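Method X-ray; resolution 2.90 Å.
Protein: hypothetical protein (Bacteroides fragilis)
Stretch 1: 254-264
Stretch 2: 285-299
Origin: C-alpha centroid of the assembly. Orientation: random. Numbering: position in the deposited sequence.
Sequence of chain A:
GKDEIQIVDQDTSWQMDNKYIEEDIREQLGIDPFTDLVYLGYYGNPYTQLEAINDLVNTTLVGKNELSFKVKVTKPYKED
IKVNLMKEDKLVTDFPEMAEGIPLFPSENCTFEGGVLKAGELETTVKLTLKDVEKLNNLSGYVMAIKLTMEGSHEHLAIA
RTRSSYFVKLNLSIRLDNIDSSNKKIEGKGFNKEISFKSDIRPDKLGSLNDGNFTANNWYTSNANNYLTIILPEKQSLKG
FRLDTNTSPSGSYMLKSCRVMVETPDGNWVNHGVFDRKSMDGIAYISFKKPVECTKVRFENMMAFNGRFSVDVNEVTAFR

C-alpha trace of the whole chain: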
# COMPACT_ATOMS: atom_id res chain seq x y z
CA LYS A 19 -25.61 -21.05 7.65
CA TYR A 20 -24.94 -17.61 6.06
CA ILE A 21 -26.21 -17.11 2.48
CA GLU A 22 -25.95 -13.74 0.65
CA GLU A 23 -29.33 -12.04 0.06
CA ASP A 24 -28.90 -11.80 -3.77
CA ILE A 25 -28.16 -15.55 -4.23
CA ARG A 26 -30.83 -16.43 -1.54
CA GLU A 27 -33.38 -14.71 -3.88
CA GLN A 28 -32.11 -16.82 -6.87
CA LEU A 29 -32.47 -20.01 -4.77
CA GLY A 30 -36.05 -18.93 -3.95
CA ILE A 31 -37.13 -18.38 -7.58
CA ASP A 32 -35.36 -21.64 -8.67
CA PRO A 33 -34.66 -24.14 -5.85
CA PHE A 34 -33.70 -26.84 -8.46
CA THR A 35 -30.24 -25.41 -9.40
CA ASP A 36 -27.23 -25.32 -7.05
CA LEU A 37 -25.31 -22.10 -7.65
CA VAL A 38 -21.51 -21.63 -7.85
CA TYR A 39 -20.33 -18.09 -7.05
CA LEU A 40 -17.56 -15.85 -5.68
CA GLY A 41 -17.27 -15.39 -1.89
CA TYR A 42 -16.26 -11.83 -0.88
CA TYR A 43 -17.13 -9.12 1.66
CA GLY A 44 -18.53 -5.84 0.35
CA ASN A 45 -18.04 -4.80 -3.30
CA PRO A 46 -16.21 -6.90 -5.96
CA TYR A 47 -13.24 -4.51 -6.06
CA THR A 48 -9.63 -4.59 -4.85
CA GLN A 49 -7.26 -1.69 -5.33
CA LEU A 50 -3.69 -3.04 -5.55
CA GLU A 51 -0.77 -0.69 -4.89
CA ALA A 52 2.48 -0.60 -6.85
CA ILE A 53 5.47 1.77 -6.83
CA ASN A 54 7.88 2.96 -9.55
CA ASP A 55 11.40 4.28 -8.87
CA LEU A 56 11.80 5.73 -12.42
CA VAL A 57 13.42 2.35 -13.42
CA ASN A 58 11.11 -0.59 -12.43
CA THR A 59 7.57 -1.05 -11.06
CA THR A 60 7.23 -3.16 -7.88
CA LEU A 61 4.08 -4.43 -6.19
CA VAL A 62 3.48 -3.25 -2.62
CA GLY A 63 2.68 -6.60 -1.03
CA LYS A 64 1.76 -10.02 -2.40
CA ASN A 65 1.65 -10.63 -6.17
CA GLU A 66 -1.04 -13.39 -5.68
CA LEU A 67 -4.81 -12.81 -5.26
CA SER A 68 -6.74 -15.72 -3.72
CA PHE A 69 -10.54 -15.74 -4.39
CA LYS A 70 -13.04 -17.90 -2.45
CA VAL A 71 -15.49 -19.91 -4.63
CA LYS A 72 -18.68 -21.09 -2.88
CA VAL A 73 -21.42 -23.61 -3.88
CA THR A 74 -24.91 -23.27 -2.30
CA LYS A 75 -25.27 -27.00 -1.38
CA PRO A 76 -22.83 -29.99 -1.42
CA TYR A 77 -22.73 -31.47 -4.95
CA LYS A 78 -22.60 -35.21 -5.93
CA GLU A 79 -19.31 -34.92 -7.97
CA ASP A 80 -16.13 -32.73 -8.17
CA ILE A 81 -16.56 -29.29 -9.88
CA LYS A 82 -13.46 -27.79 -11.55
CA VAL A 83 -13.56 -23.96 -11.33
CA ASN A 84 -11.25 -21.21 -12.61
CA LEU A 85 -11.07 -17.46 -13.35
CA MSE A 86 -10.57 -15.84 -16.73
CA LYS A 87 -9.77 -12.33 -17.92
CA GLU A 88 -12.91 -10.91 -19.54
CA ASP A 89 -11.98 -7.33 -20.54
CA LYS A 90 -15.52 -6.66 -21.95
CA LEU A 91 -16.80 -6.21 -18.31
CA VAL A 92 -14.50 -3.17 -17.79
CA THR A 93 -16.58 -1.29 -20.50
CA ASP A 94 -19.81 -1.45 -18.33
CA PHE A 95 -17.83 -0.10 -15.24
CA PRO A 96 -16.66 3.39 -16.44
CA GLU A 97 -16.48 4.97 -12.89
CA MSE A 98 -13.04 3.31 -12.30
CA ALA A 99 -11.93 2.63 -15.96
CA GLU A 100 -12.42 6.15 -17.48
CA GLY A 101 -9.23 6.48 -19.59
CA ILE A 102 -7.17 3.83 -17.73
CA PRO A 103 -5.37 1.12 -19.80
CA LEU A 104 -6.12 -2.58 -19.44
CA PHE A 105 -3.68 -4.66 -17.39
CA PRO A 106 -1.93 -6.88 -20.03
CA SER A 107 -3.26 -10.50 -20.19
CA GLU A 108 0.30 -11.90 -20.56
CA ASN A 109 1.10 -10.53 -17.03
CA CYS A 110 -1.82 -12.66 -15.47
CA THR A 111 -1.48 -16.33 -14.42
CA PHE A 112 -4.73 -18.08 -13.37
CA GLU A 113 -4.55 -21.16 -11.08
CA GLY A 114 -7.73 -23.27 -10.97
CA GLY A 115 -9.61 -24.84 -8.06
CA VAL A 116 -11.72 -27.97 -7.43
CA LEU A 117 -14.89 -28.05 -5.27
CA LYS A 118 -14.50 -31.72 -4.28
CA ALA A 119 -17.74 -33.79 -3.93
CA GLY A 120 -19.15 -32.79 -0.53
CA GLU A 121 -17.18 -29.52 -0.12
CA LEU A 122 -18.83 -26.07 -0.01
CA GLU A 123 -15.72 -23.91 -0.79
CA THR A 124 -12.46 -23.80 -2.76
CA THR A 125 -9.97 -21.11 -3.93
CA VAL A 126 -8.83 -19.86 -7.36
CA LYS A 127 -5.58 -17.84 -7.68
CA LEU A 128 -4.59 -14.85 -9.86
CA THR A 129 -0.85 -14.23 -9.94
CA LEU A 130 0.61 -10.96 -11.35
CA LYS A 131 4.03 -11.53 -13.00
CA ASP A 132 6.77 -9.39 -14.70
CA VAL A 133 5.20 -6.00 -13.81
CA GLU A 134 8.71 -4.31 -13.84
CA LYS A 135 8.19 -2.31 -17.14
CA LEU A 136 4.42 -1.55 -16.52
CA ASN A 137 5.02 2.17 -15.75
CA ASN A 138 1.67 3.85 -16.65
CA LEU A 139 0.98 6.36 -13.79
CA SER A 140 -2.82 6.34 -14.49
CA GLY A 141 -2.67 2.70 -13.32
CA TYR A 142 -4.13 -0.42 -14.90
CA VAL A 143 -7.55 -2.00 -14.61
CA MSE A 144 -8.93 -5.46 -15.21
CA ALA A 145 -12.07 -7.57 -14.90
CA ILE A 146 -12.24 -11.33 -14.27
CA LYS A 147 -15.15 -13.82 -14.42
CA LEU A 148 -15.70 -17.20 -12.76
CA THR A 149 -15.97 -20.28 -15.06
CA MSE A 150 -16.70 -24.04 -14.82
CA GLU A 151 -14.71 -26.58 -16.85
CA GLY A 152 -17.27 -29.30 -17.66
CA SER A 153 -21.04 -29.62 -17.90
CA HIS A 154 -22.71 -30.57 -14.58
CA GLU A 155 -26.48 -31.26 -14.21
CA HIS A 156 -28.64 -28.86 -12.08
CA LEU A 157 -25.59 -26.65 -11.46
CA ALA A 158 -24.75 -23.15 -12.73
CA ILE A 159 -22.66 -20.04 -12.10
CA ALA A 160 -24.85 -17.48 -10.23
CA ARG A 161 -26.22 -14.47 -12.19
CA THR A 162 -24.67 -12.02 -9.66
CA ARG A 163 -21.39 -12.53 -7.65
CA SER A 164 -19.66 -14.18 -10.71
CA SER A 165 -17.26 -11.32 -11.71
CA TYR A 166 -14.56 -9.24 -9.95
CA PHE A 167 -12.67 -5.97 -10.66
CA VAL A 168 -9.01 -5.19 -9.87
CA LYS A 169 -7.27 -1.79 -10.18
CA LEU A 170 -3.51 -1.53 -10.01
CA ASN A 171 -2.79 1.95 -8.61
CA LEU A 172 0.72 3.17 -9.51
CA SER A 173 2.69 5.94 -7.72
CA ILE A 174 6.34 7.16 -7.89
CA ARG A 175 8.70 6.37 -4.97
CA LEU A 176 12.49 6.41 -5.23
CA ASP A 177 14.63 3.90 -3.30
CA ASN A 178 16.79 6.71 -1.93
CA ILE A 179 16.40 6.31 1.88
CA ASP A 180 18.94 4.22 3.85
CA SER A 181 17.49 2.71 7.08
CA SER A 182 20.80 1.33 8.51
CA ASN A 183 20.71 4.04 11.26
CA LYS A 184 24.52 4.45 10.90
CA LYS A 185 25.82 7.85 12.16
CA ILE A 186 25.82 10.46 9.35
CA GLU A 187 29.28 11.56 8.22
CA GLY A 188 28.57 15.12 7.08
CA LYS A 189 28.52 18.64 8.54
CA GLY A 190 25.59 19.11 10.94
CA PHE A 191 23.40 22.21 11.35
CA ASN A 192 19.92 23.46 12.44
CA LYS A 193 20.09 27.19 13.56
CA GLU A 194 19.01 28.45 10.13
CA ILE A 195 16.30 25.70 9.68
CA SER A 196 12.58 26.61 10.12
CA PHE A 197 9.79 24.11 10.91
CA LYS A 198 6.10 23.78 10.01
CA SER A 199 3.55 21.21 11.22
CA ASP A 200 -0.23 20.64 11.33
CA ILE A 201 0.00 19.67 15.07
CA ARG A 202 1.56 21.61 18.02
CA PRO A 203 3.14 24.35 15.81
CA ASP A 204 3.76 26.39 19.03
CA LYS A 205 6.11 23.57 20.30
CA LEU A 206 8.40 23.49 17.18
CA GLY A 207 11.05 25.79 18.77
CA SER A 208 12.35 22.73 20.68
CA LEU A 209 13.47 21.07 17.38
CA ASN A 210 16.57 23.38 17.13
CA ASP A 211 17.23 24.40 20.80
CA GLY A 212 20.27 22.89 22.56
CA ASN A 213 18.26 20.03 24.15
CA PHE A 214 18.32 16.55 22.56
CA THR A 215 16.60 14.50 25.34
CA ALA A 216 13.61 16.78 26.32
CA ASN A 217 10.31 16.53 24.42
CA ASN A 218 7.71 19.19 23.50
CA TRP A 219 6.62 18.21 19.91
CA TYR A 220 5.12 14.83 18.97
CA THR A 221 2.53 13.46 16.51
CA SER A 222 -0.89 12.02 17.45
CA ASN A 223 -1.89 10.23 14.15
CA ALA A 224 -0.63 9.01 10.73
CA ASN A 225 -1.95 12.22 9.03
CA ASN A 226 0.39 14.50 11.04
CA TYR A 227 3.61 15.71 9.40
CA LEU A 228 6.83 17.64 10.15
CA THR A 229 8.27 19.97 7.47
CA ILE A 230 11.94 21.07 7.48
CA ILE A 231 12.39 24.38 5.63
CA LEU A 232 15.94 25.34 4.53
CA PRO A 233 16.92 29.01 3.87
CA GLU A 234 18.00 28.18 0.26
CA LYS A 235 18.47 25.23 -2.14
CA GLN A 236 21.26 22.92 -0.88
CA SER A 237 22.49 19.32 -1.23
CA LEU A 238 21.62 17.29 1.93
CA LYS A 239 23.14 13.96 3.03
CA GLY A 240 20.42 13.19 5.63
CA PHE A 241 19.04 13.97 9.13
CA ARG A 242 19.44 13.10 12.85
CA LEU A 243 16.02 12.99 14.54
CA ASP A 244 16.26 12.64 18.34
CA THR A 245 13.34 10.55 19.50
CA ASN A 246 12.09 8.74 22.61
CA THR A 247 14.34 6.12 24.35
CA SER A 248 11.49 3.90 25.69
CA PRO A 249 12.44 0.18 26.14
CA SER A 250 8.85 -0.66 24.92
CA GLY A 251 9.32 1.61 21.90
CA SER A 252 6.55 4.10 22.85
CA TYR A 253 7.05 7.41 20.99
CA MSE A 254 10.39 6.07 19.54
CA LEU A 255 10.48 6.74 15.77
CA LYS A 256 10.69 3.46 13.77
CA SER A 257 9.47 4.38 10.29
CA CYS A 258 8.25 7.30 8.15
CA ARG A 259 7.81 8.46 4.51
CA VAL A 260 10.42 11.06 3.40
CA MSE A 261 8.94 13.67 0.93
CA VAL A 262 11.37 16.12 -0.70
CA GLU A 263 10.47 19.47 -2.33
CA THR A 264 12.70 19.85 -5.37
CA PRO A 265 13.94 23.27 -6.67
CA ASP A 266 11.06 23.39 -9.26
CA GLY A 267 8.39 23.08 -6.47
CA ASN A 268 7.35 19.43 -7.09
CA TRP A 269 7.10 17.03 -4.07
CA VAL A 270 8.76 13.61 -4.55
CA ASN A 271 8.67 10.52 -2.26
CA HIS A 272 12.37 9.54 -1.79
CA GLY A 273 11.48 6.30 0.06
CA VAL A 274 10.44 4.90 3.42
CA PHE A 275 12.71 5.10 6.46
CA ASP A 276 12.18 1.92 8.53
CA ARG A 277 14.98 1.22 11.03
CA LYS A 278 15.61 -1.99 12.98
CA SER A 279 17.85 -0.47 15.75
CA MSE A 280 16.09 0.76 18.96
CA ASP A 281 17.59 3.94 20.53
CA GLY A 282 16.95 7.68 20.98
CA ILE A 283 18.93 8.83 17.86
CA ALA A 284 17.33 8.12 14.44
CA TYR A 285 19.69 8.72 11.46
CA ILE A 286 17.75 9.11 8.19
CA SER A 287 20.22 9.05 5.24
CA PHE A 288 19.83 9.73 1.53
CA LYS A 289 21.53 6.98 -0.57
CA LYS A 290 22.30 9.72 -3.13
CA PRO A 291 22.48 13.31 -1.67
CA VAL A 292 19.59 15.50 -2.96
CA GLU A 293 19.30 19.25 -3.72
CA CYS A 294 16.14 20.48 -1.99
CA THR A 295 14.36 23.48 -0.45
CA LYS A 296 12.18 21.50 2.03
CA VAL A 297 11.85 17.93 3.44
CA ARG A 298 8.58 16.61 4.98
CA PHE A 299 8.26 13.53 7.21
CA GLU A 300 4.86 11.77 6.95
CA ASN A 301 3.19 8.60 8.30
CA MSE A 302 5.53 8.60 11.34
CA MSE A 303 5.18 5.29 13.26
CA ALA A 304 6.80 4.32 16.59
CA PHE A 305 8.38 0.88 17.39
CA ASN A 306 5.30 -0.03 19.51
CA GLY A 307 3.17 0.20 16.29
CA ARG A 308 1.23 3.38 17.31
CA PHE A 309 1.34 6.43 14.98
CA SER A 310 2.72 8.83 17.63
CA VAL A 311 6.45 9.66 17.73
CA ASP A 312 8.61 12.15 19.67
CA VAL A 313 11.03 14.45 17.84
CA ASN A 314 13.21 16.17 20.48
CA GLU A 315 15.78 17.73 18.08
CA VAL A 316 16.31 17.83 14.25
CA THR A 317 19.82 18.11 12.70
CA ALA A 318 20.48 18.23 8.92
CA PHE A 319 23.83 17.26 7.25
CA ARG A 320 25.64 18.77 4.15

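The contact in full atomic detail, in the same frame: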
# COMPACT_ATOMS: atom_id res chain seq x y z
N MSE A 254 9.07 6.21 20.15
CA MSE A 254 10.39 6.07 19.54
C MSE A 254 10.19 5.87 18.05
O MSE A 254 9.64 4.85 17.66
CB MSE A 254 11.13 4.86 20.16
CG MSE A 254 12.44 4.49 19.45
SE MSE A 254 13.44 3.10 20.34
CE MSE A 254 12.38 1.72 20.13
N LEU A 255 10.62 6.83 17.22
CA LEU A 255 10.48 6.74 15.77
C LEU A 255 11.09 5.46 15.19
O LEU A 255 12.27 5.21 15.40
CB LEU A 255 11.14 7.96 15.10
CG LEU A 255 11.23 7.99 13.57
CD1 LEU A 255 9.85 7.88 12.94
CD2 LEU A 255 11.91 9.25 13.09
N LYS A 256 10.26 4.67 14.48
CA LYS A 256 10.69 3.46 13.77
C LYS A 256 10.74 3.72 12.29
O LYS A 256 11.78 3.50 11.67
CB LYS A 256 9.75 2.29 14.03
CG LYS A 256 10.33 0.94 13.57
CD LYS A 256 9.33 0.04 12.91
CE LYS A 256 9.84 -1.37 12.77
NZ LYS A 256 11.10 -1.46 11.99
N SER A 257 9.59 4.15 11.72
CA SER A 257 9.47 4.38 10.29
C SER A 257 8.71 5.64 9.94
O SER A 257 7.91 6.12 10.73
CB SER A 257 8.74 3.20 9.65
OG SER A 257 7.42 3.07 10.14
N CYS A 258 8.95 6.14 8.72
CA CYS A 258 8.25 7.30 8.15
C CYS A 258 8.57 7.42 6.65
O CYS A 258 9.56 6.88 6.16
CB CYS A 258 8.60 8.58 8.89
SG CYS A 258 10.32 9.11 8.70
N ARG A 259 7.71 8.16 5.94
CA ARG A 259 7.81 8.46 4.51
C ARG A 259 8.54 9.78 4.36
O ARG A 259 8.12 10.75 4.98
CB ARG A 259 6.40 8.53 3.95
CG ARG A 259 6.27 8.63 2.43
CD ARG A 259 4.89 9.13 2.07
NE ARG A 259 3.86 8.32 2.75
CZ ARG A 259 2.71 8.77 3.25
NH1 ARG A 259 2.38 10.05 3.16
NH2 ARG A 259 1.86 7.93 3.84
N VAL A 260 9.63 9.84 3.56
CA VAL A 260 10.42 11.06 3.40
C VAL A 260 10.08 11.74 2.05
O VAL A 260 10.55 11.30 1.00
CB VAL A 260 11.94 10.77 3.52
CG1 VAL A 260 12.75 12.06 3.49
CG2 VAL A 260 12.24 9.97 4.78
N MSE A 261 9.29 12.85 2.11
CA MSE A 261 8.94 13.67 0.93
C MSE A 261 9.98 14.76 0.77
O MSE A 261 10.39 15.33 1.77
CB MSE A 261 7.57 14.33 1.10
CG MSE A 261 6.44 13.38 1.47
SE MSE A 261 6.16 11.97 0.18
CE MSE A 261 5.62 13.04 -1.34
N VAL A 262 10.37 15.08 -0.46
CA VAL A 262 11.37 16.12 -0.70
C VAL A 262 10.86 17.11 -1.73
O VAL A 262 10.51 16.68 -2.83
CB VAL A 262 12.69 15.46 -1.18
CG1 VAL A 262 13.74 16.52 -1.49
CG2 VAL A 262 13.21 14.48 -0.14
N GLU A 263 10.86 18.42 -1.39
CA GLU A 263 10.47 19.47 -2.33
C GLU A 263 11.68 19.84 -3.13
O GLU A 263 12.65 20.39 -2.59
CB GLU A 263 9.89 20.72 -1.64
CG GLU A 263 9.15 21.63 -2.62
CD GLU A 263 8.68 22.96 -2.08
OE1 GLU A 263 9.50 23.66 -1.44
OE2 GLU A 263 7.51 23.33 -2.33
N THR A 264 11.61 19.58 -4.43
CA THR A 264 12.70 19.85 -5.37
C THR A 264 12.78 21.36 -5.68
O THR A 264 11.87 22.12 -5.32
CB THR A 264 12.45 19.01 -6.62
OG1 THR A 264 11.16 19.34 -7.14
CG2 THR A 264 12.52 17.51 -6.34
N TYR A 285 18.91 8.13 12.55
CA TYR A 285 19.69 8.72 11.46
C TYR A 285 19.04 8.34 10.16
O TYR A 285 19.05 7.16 9.79
CB TYR A 285 21.15 8.23 11.49
CG TYR A 285 21.99 8.85 12.59
CD1 TYR A 285 22.48 10.15 12.47
CD2 TYR A 285 22.33 8.13 13.72
CE1 TYR A 285 23.28 10.71 13.46
CE2 TYR A 285 23.14 8.68 14.72
CZ TYR A 285 23.62 9.97 14.58
OH TYR A 285 24.33 10.51 15.61
N ILE A 286 18.42 9.32 9.48
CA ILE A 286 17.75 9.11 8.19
C ILE A 286 18.73 9.58 7.13
O ILE A 286 19.07 10.76 7.15
CB ILE A 286 16.40 9.87 8.15
CG1 ILE A 286 15.54 9.51 9.39
CG2 ILE A 286 15.66 9.58 6.83
CD1 ILE A 286 14.31 10.24 9.53
N SER A 287 19.22 8.69 6.24
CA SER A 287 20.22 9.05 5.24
C SER A 287 19.74 8.88 3.82
O SER A 287 19.11 7.87 3.51
CB SER A 287 21.48 8.20 5.40
OG SER A 287 22.14 8.43 6.63
N PHE A 288 20.11 9.82 2.95
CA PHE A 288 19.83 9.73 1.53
C PHE A 288 20.93 8.88 0.88
O PHE A 288 22.11 9.18 1.09
CB PHE A 288 19.78 11.12 0.87
CG PHE A 288 18.57 11.95 1.24
CD1 PHE A 288 17.31 11.60 0.80
CD2 PHE A 288 18.72 13.15 1.92
CE1 PHE A 288 16.19 12.39 1.10
CE2 PHE A 288 17.60 13.94 2.22
CZ PHE A 288 16.35 13.55 1.81
N LYS A 289 20.56 7.83 0.12
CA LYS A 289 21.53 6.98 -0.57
C LYS A 289 22.37 7.81 -1.54
O LYS A 289 23.59 7.66 -1.60
CB LYS A 289 20.84 5.83 -1.31
CG LYS A 289 20.32 4.76 -0.37
CD LYS A 289 19.43 3.76 -1.07
CE LYS A 289 19.27 2.52 -0.23
NZ LYS A 289 18.20 1.63 -0.73
N LYS A 290 21.70 8.73 -2.24
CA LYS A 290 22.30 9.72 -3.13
C LYS A 290 21.93 11.09 -2.58
O LYS A 290 20.73 11.37 -2.53
CB LYS A 290 21.76 9.52 -4.56
CG LYS A 290 22.34 10.49 -5.58
CD LYS A 290 21.99 10.10 -7.00
CE LYS A 290 22.70 11.00 -7.99
NZ LYS A 290 22.48 10.56 -9.40
N PRO A 291 22.88 11.97 -2.17
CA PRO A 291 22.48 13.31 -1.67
C PRO A 291 21.57 14.06 -2.66
O PRO A 291 21.72 13.90 -3.88
CB PRO A 291 23.81 14.04 -1.48
CG PRO A 291 24.81 12.96 -1.31
CD PRO A 291 24.35 11.81 -2.14
N VAL A 292 20.61 14.84 -2.13
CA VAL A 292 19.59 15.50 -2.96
C VAL A 292 19.53 17.01 -2.71
O VAL A 292 19.48 17.45 -1.56
CB VAL A 292 18.19 14.85 -2.74
CG1 VAL A 292 17.84 14.68 -1.27
CG2 VAL A 292 17.09 15.61 -3.47
N GLU A 293 19.48 17.80 -3.80
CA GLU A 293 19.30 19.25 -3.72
C GLU A 293 17.83 19.51 -3.45
O GLU A 293 16.98 19.05 -4.22
CB GLU A 293 19.75 19.99 -5.01
CG GLU A 293 21.15 20.58 -4.93
CD GLU A 293 21.37 21.80 -5.80
OE1 GLU A 293 20.80 21.85 -6.92
OE2 GLU A 293 22.11 22.71 -5.36
N CYS A 294 17.52 20.22 -2.36
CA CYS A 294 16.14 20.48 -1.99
C CYS A 294 16.00 21.77 -1.20
O CYS A 294 16.97 22.29 -0.65
CB CYS A 294 15.59 19.30 -1.20
SG CYS A 294 16.51 18.89 0.31
N THR A 295 14.76 22.27 -1.17
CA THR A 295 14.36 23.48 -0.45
C THR A 295 13.69 23.10 0.87
O THR A 295 13.89 23.78 1.87
CB THR A 295 13.44 24.32 -1.33
OG1 THR A 295 12.39 23.49 -1.84
CG2 THR A 295 14.18 24.95 -2.49
N LYS A 296 12.88 22.02 0.85
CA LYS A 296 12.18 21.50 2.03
C LYS A 296 12.16 19.97 2.03
O LYS A 296 12.24 19.33 0.98
CB LYS A 296 10.72 21.99 2.07
CG LYS A 296 10.50 23.48 1.96
CD LYS A 296 9.01 23.79 2.00
CE LYS A 296 8.71 25.24 1.70
NZ LYS A 296 7.29 25.43 1.32
N VAL A 297 11.99 19.38 3.23
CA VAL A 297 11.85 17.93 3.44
C VAL A 297 10.69 17.76 4.42
O VAL A 297 10.64 18.48 5.41
CB VAL A 297 13.16 17.26 3.94
CG1 VAL A 297 12.95 15.77 4.20
CG2 VAL A 297 14.29 17.48 2.93
N ARG A 298 9.76 16.83 4.15
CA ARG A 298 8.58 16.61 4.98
C ARG A 298 8.47 15.14 5.37
O ARG A 298 8.41 14.27 4.50
CB ARG A 298 7.30 17.07 4.25
CG ARG A 298 5.99 16.90 5.02
CD ARG A 298 4.80 17.40 4.22
NE ARG A 298 4.82 18.86 4.10
CZ ARG A 298 3.94 19.58 3.41
NH1 ARG A 298 2.95 18.99 2.74
NH2 ARG A 298 4.04 20.91 3.37
N PHE A 299 8.39 14.88 6.68
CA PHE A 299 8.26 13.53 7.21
C PHE A 299 6.79 13.25 7.43
O PHE A 299 6.12 14.05 8.10
CB PHE A 299 9.05 13.40 8.51
CG PHE A 299 10.52 13.64 8.31
CD1 PHE A 299 11.32 12.67 7.73
CD2 PHE A 299 11.12 14.82 8.73
CE1 PHE A 299 12.69 12.89 7.55
CE2 PHE A 299 12.48 15.04 8.53
CZ PHE A 299 13.25 14.08 7.94

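The contact rests on an antiparallel pairing of strand 255-263 with strand 296-299, whose backbones satisfy one another at regular intervals. M261 and R298 form the reciprocal pair: M261 N donates to R298 O at 2.9 Å, and R298 N donates to M261 O, also at 2.9 Å, both nearly straight. Two residues along, E263 N reaches K296 O at 2.9 Å. The carbonyl of E263 does not return to K296; E263 O accepts from T295 N at 3.2 Å, at the point where the chain turns a corner. Between these links, V262 and V297 sit opposite each other as a non-hydrogen-bonded pair with CA atoms 4.5 Å apart, and V260 and F299 repeat the pattern with CA atoms 5.0 Å apart. M261 O, already satisfied by R298 N, also has V297 CA at 3.4 Å, and F299 CA lies 3.6 Å from R259 O, both CA-H...O contacts.

Alternation sorts the side chains. V260, V262, V297 and F299 share one face, which is buried and apolar, and the second stretch folds back over it with I286, F288, V292 and C294. V262 is gripped closely: its CG1 lies 3.4 Å from C294 CB and 4.0 Å from V292 CG2, while its CG2 meets F288 CZ at 3.8 Å. V260 CG1 packs 3.8 Å from V297 CG1 and V260 CG2 lies 4.0 Å from I286 CG2, while both methyls come close to F299 CE1, V260 CG2 at 4.0 Å. Beta-branched valines suit this layer, being compact, favourable in strands and free of polar atoms that would need partners. C258 extends the layer, its SG 3.8 Å from F299 CD1 and 4.2 Å from I286 CD1, a small side chain that fits beside a ring.

M261, R298, E263 and K296 occupy the other, partly exposed face, where charge can be afforded. M261 and R298 touch near their roots, CB to CB at 4.2 Å, before their ends lead away; R298 NE is hydrogen-bonded elsewhere in the structure. E263, extended with chi1 and chi2 both t, brings OE1 within 2.9 Å of T295 OG1, and E263 O lies 3.2 Å from the same OG1. The hydroxyl has one proton for two acceptors, and the geometry leaves its choice open. K296 NZ stands 4.0 Å from E263 OE1, a long salt bridge. The rule is economical: backbone bonds set the register, valines and aromatics fill the covered face, and a glutamate serves the corner.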